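Local coordinates for alpha-galactosidase 1 (Saccharomyces cerevisiae, PDB 3LRK), which hydrolyses terminal, non-reducing alpha-D-galactose residues from alpha-D-galactosides, including galactose oligosaccharides, galactomannans and galactolipids, at residues I162-Y167 / S198-S203; L192-G197 / A247-N252. The protein carries 1 engineered substitution. All coordinates share one frame; numbering follows the deposited sequence.

Both contacts are buried, and both lie in the catalytic (beta/alpha)8 barrel, contact 1 reaching back to helix 160-177 before strand 182-185; neither holds a hydrogen bond across its segments. Contact 1 sets one aliphatic side chain from the loop before strand 203-205 against helix 160-177 and is wholly apolar. Contact 2 mixes ring, thioether and amide, joining the short helix 193-196 to the loop before strand 258-260; its centre is about 15 Å from the centre of the chain, against about 19 Å for contact 1. Their segments alternate in sequence and meet directly, Ser163 CB lying 3.8 Å from Trp196 CZ2. Each also touches a second subunit of the homotetramer, more extensively in contact 2.

Contact 1 (I162-Y167 / S198-S203); sequences ISYHRY and SGIANS
Ile200 packs its two methyl ends against Tyr164 and Tyr167, which lie three residues apart on helix 160-177, and this apolar contact accounts for the joining of the segments. The CG2 methyl serves Tyr164: it lies 3.7 Å from ring atom CE1 of that tyrosine and 3.9 Å from its OH, approaching the phenol end obliquely. The other branch serves Tyr167, with Ile200 CD1 3.9 Å from Tyr167 CB and 3.8 Å from the backbone C of the same tyrosine. Ile200 CD1 is also 4.0 Å from Tyr164 CD1, so it sits between the two helix residues. On Ile200 the CG1 branch lies between the backbone N and the carbonyl carbon (chi1 61°), which carries CD1 to the helix backbone while CG2 is directed to the ring. The buried surface is small, 156 Å² over both sides.

Tyr167 turns its ring away from Ile200, and its OH is hydrogen-bonded to the backbone O of Asp149, the catalytic nucleophile at the end of strand 145-149, while the backbone O of Ile200 is hydrogen-bonded to Ser171 OG, one turn further along the helix, a polar tie beside the methyl contacts.

In the barrel, the contact joins the loop leading into strand 203-205 to helix 160-177. Trp196 of helix 193-196 touches both tyrosines, Ala201 rests on Tyr183 and Leu185 of strand 182-185, and Lys154 of a second subunit packs on Tyr164.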
# COMPACT_ATOMS: atom_id res chain seq x y z
N ILE A 162 -6.33 -15.54 3.22
CA ILE A 162 -5.37 -16.59 3.54
C ILE A 162 -5.05 -16.69 5.04
O ILE A 162 -4.95 -17.80 5.58
CB ILE A 162 -4.07 -16.50 2.67
CG1 ILE A 162 -3.22 -17.76 2.88
CG2 ILE A 162 -3.27 -15.23 2.99
CD1 ILE A 162 -2.19 -18.01 1.76
N SER A 163 -4.88 -15.56 5.72
CA SER A 163 -4.60 -15.57 7.16
C SER A 163 -5.82 -16.04 7.96
O SER A 163 -5.71 -16.81 8.92
CB SER A 163 -4.14 -14.19 7.64
OG SER A 163 -2.81 -13.96 7.23
N TYR A 164 -7.00 -15.56 7.56
CA TYR A 164 -8.25 -16.03 8.15
C TYR A 164 -8.41 -17.55 8.06
O TYR A 164 -8.76 -18.19 9.05
CB TYR A 164 -9.44 -15.33 7.48
CG TYR A 164 -10.77 -15.96 7.80
CD1 TYR A 164 -11.47 -15.60 8.97
CD2 TYR A 164 -11.35 -16.89 6.94
CE1 TYR A 164 -12.70 -16.15 9.26
CE2 TYR A 164 -12.59 -17.46 7.23
CZ TYR A 164 -13.26 -17.09 8.38
OH TYR A 164 -14.49 -17.65 8.67
N HIS A 165 -8.17 -18.14 6.89
CA HIS A 165 -8.35 -19.59 6.76
C HIS A 165 -7.34 -20.39 7.59
O HIS A 165 -7.70 -21.42 8.17
CB HIS A 165 -8.40 -20.01 5.29
CG HIS A 165 -9.73 -19.75 4.65
ND1 HIS A 165 -10.89 -20.37 5.06
CD2 HIS A 165 -10.10 -18.90 3.65
CE1 HIS A 165 -11.90 -19.95 4.33
NE2 HIS A 165 -11.45 -19.05 3.48
N ARG A 166 -6.12 -19.88 7.72
CA ARG A 166 -5.09 -20.52 8.56
C ARG A 166 -5.48 -20.51 10.05
O ARG A 166 -5.34 -21.53 10.74
CB ARG A 166 -3.71 -19.86 8.35
CG ARG A 166 -2.55 -20.45 9.20
CD ARG A 166 -1.16 -20.15 8.60
NE ARG A 166 -1.03 -18.72 8.29
CZ ARG A 166 -0.65 -17.79 9.15
NH1 ARG A 166 -0.26 -18.10 10.39
NH2 ARG A 166 -0.65 -16.52 8.75
N TYR A 167 -5.96 -19.37 10.52
CA TYR A 167 -6.43 -19.25 11.91
C TYR A 167 -7.75 -19.97 12.18
O TYR A 167 -7.94 -20.54 13.27
CB TYR A 167 -6.40 -17.79 12.40
CG TYR A 167 -4.97 -17.41 12.65
CD1 TYR A 167 -4.26 -16.60 11.76
CD2 TYR A 167 -4.29 -17.93 13.76
CE1 TYR A 167 -2.91 -16.30 11.98
CE2 TYR A 167 -2.96 -17.64 13.99
CZ TYR A 167 -2.27 -16.83 13.11
OH TYR A 167 -0.96 -16.56 13.37
N SER A 198 -13.27 -11.94 14.99
CA SER A 198 -14.40 -12.18 15.91
C SER A 198 -15.16 -13.49 15.68
O SER A 198 -15.60 -14.14 16.65
CB SER A 198 -15.36 -10.99 15.95
OG SER A 198 -16.09 -10.88 14.74
N GLY A 199 -15.32 -13.87 14.42
CA GLY A 199 -16.07 -15.07 14.07
C GLY A 199 -15.38 -16.40 14.34
O GLY A 199 -16.01 -17.46 14.26
N ILE A 200 -14.08 -16.34 14.65
CA ILE A 200 -13.29 -17.55 14.86
C ILE A 200 -12.41 -17.54 16.13
O ILE A 200 -11.77 -18.54 16.42
CB ILE A 200 -12.36 -17.83 13.64
CG1 ILE A 200 -11.37 -16.67 13.43
CG2 ILE A 200 -13.18 -18.10 12.35
CD1 ILE A 200 -10.18 -17.02 12.45
N ALA A 201 -12.36 -16.42 16.85
CA ALA A 201 -11.46 -16.26 18.00
C ALA A 201 -12.01 -15.31 19.07
O ALA A 201 -12.91 -14.52 18.79
CB ALA A 201 -10.08 -15.77 17.54
N ASN A 202 -11.44 -15.39 20.27
CA ASN A 202 -11.84 -14.55 21.40
C ASN A 202 -11.01 -13.28 21.59
O ASN A 202 -11.47 -12.31 22.20
CB ASN A 202 -11.82 -15.39 22.69
CG ASN A 202 -12.87 -16.49 22.68
OD1 ASN A 202 -12.56 -17.67 22.82
ND2 ASN A 202 -14.13 -16.09 22.49
N SER A 203 -9.78 -13.29 21.10
CA SER A 203 -8.92 -12.10 21.11
C SER A 203 -7.86 -12.25 20.00
O SER A 203 -7.62 -13.35 19.51
CB SER A 203 -8.27 -11.86 22.49
OG SER A 203 -7.27 -12.83 22.79

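Contact 2 (L192-G197 / A247-N252)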
# COMPACT_ATOMS: atom_id res chain seq x y z
N LEU A 192 -5.10 -7.25 8.60
CA LEU A 192 -6.29 -6.59 9.17
C LEU A 192 -7.15 -7.48 10.07
O LEU A 192 -8.39 -7.52 9.95
CB LEU A 192 -7.13 -5.94 8.06
CG LEU A 192 -6.38 -5.02 7.10
CD1 LEU A 192 -7.20 -4.76 5.84
CD2 LEU A 192 -5.99 -3.69 7.76
N THR A 193 -6.48 -8.15 11.00
CA THR A 193 -7.10 -9.12 11.88
C THR A 193 -8.38 -8.63 12.58
O THR A 193 -9.29 -9.42 12.77
CB THR A 193 -6.12 -9.60 12.96
OG1 THR A 193 -4.84 -9.85 12.36
CG2 THR A 193 -6.65 -10.89 13.60
N PHE A 194 -8.43 -7.36 12.95
CA PHE A 194 -9.60 -6.78 13.65
C PHE A 194 -10.91 -6.96 12.86
O PHE A 194 -12.01 -6.97 13.44
CB PHE A 194 -9.35 -5.28 13.96
CG PHE A 194 -9.19 -4.43 12.72
CD1 PHE A 194 -10.31 -4.01 12.00
CD2 PHE A 194 -7.93 -4.07 12.27
CE1 PHE A 194 -10.17 -3.26 10.85
CE2 PHE A 194 -7.78 -3.31 11.12
CZ PHE A 194 -8.91 -2.90 10.41
N TYR A 195 -10.79 -7.11 11.54
CA TYR A 195 -11.97 -7.30 10.69
C TYR A 195 -12.53 -8.73 10.74
O TYR A 195 -13.74 -8.93 10.67
CB TYR A 195 -11.64 -6.95 9.23
CG TYR A 195 -11.95 -5.54 8.78
CD1 TYR A 195 -11.06 -4.86 7.94
CD2 TYR A 195 -13.14 -4.88 9.14
CE1 TYR A 195 -11.32 -3.59 7.48
CE2 TYR A 195 -13.41 -3.59 8.67
CZ TYR A 195 -12.49 -2.95 7.85
OH TYR A 195 -12.71 -1.67 7.36
N TRP A 196 -11.64 -9.72 10.87
CA TRP A 196 -12.03 -11.14 10.75
C TRP A 196 -11.84 -12.02 12.00
O TRP A 196 -12.22 -13.19 12.01
CB TRP A 196 -11.34 -11.80 9.54
CG TRP A 196 -9.83 -11.60 9.43
CD1 TRP A 196 -9.18 -10.67 8.69
CD2 TRP A 196 -8.81 -12.39 10.06
NE1 TRP A 196 -7.81 -10.82 8.80
CE2 TRP A 196 -7.56 -11.86 9.65
CE3 TRP A 196 -8.82 -13.49 10.93
CZ2 TRP A 196 -6.33 -12.39 10.09
CZ3 TRP A 196 -7.60 -14.02 11.36
CH2 TRP A 196 -6.37 -13.47 10.93
N GLY A 197 -11.23 -11.46 13.03
CA GLY A 197 -10.96 -12.22 14.25
C GLY A 197 -12.19 -12.73 14.97
O GLY A 197 -12.19 -13.85 15.47
N ALA A 247 -5.82 2.55 18.41
CA ALA A 247 -6.82 3.62 18.48
C ALA A 247 -8.02 3.48 17.53
O ALA A 247 -9.17 3.52 18.00
CB ALA A 247 -6.15 5.01 18.36
N PRO A 248 -7.77 3.31 16.21
CA PRO A 248 -8.92 3.16 15.31
C PRO A 248 -9.64 1.81 15.44
O PRO A 248 -10.77 1.69 14.99
CB PRO A 248 -8.29 3.29 13.91
CG PRO A 248 -6.90 2.81 14.09
CD PRO A 248 -6.49 3.29 15.47
N MET A 249 -9.00 0.83 16.08
CA MET A 249 -9.50 -0.56 16.11
C MET A 249 -10.59 -0.87 17.13
O MET A 249 -11.21 -1.93 17.06
CB MET A 249 -8.35 -1.54 16.32
CG MET A 249 -7.27 -1.47 15.24
SD MET A 249 -6.07 -2.73 15.64
CE MET A 249 -4.77 -2.42 14.44
N GLY A 250 -10.83 0.04 18.07
CA GLY A 250 -11.85 -0.17 19.11
C GLY A 250 -13.22 -0.51 18.57
O GLY A 250 -13.95 -1.32 19.14
N GLN A 251 -13.57 0.11 17.45
CA GLN A 251 -14.87 -0.08 16.80
C GLN A 251 -15.10 -1.51 16.31
O GLN A 251 -16.24 -1.89 16.05
CB GLN A 251 -15.04 0.91 15.64
CG GLN A 251 -14.05 0.69 14.49
CD GLN A 251 -14.05 1.83 13.50
OE1 GLN A 251 -13.13 2.64 13.46
NE2 GLN A 251 -15.09 1.91 12.70
N ASN A 252 -14.02 -2.28 16.16
CA ASN A 252 -14.11 -3.68 15.75
C ASN A 252 -13.88 -4.68 16.88
O ASN A 252 -13.73 -5.87 16.63
CB ASN A 252 -13.18 -3.96 14.55
CG ASN A 252 -13.82 -3.59 13.23
OD1 ASN A 252 -13.67 -2.47 12.76
ND2 ASN A 252 -14.58 -4.52 12.65
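Phe194 and Asn252 bring the two backbones to 5.9 Å between CA atoms, where the weakly bonded helix 193-196 comes up to the chain at Asn252, which follows the 3-10 residues 250-251. Asn252 points its CB at the helix, 3.4 Å from Phe194 O. Its amide carbon CG stands at the edge of the Phe194 ring, near the ring plane and 3.7 Å from CD1, with the amide and ring planes 54° apart. The amide end also reaches Tyr195: ND2 is 3.8 Å from CD2, and the planes are nearly perpendicular (81°). On Phe194 the other ortho carbon, CD2, takes the Met249 side chain, 4.0 Å from its CG. Met249 SD is 5.1 Å from the ring centroid and 56° off the normal, an oblique Met-aromatic contact. In the (beta/alpha)8 barrel of this GH27 enzyme, the contact links the segments preceding strands 203-205 and 258-260, and the segment 247-252 itself carries Gln251 of the substrate-binding site. The Met249 chain is extended beyond CG, so that CG, SD and CE all run past Phe194 CD2, and it also packs on Met206 and Tyr228. A second subunit completes the surroundings: its Tyr232 stacks on Phe194, meets Tyr195 edge-to-face and hydrogen-bonds through OH to Asn252 OD1.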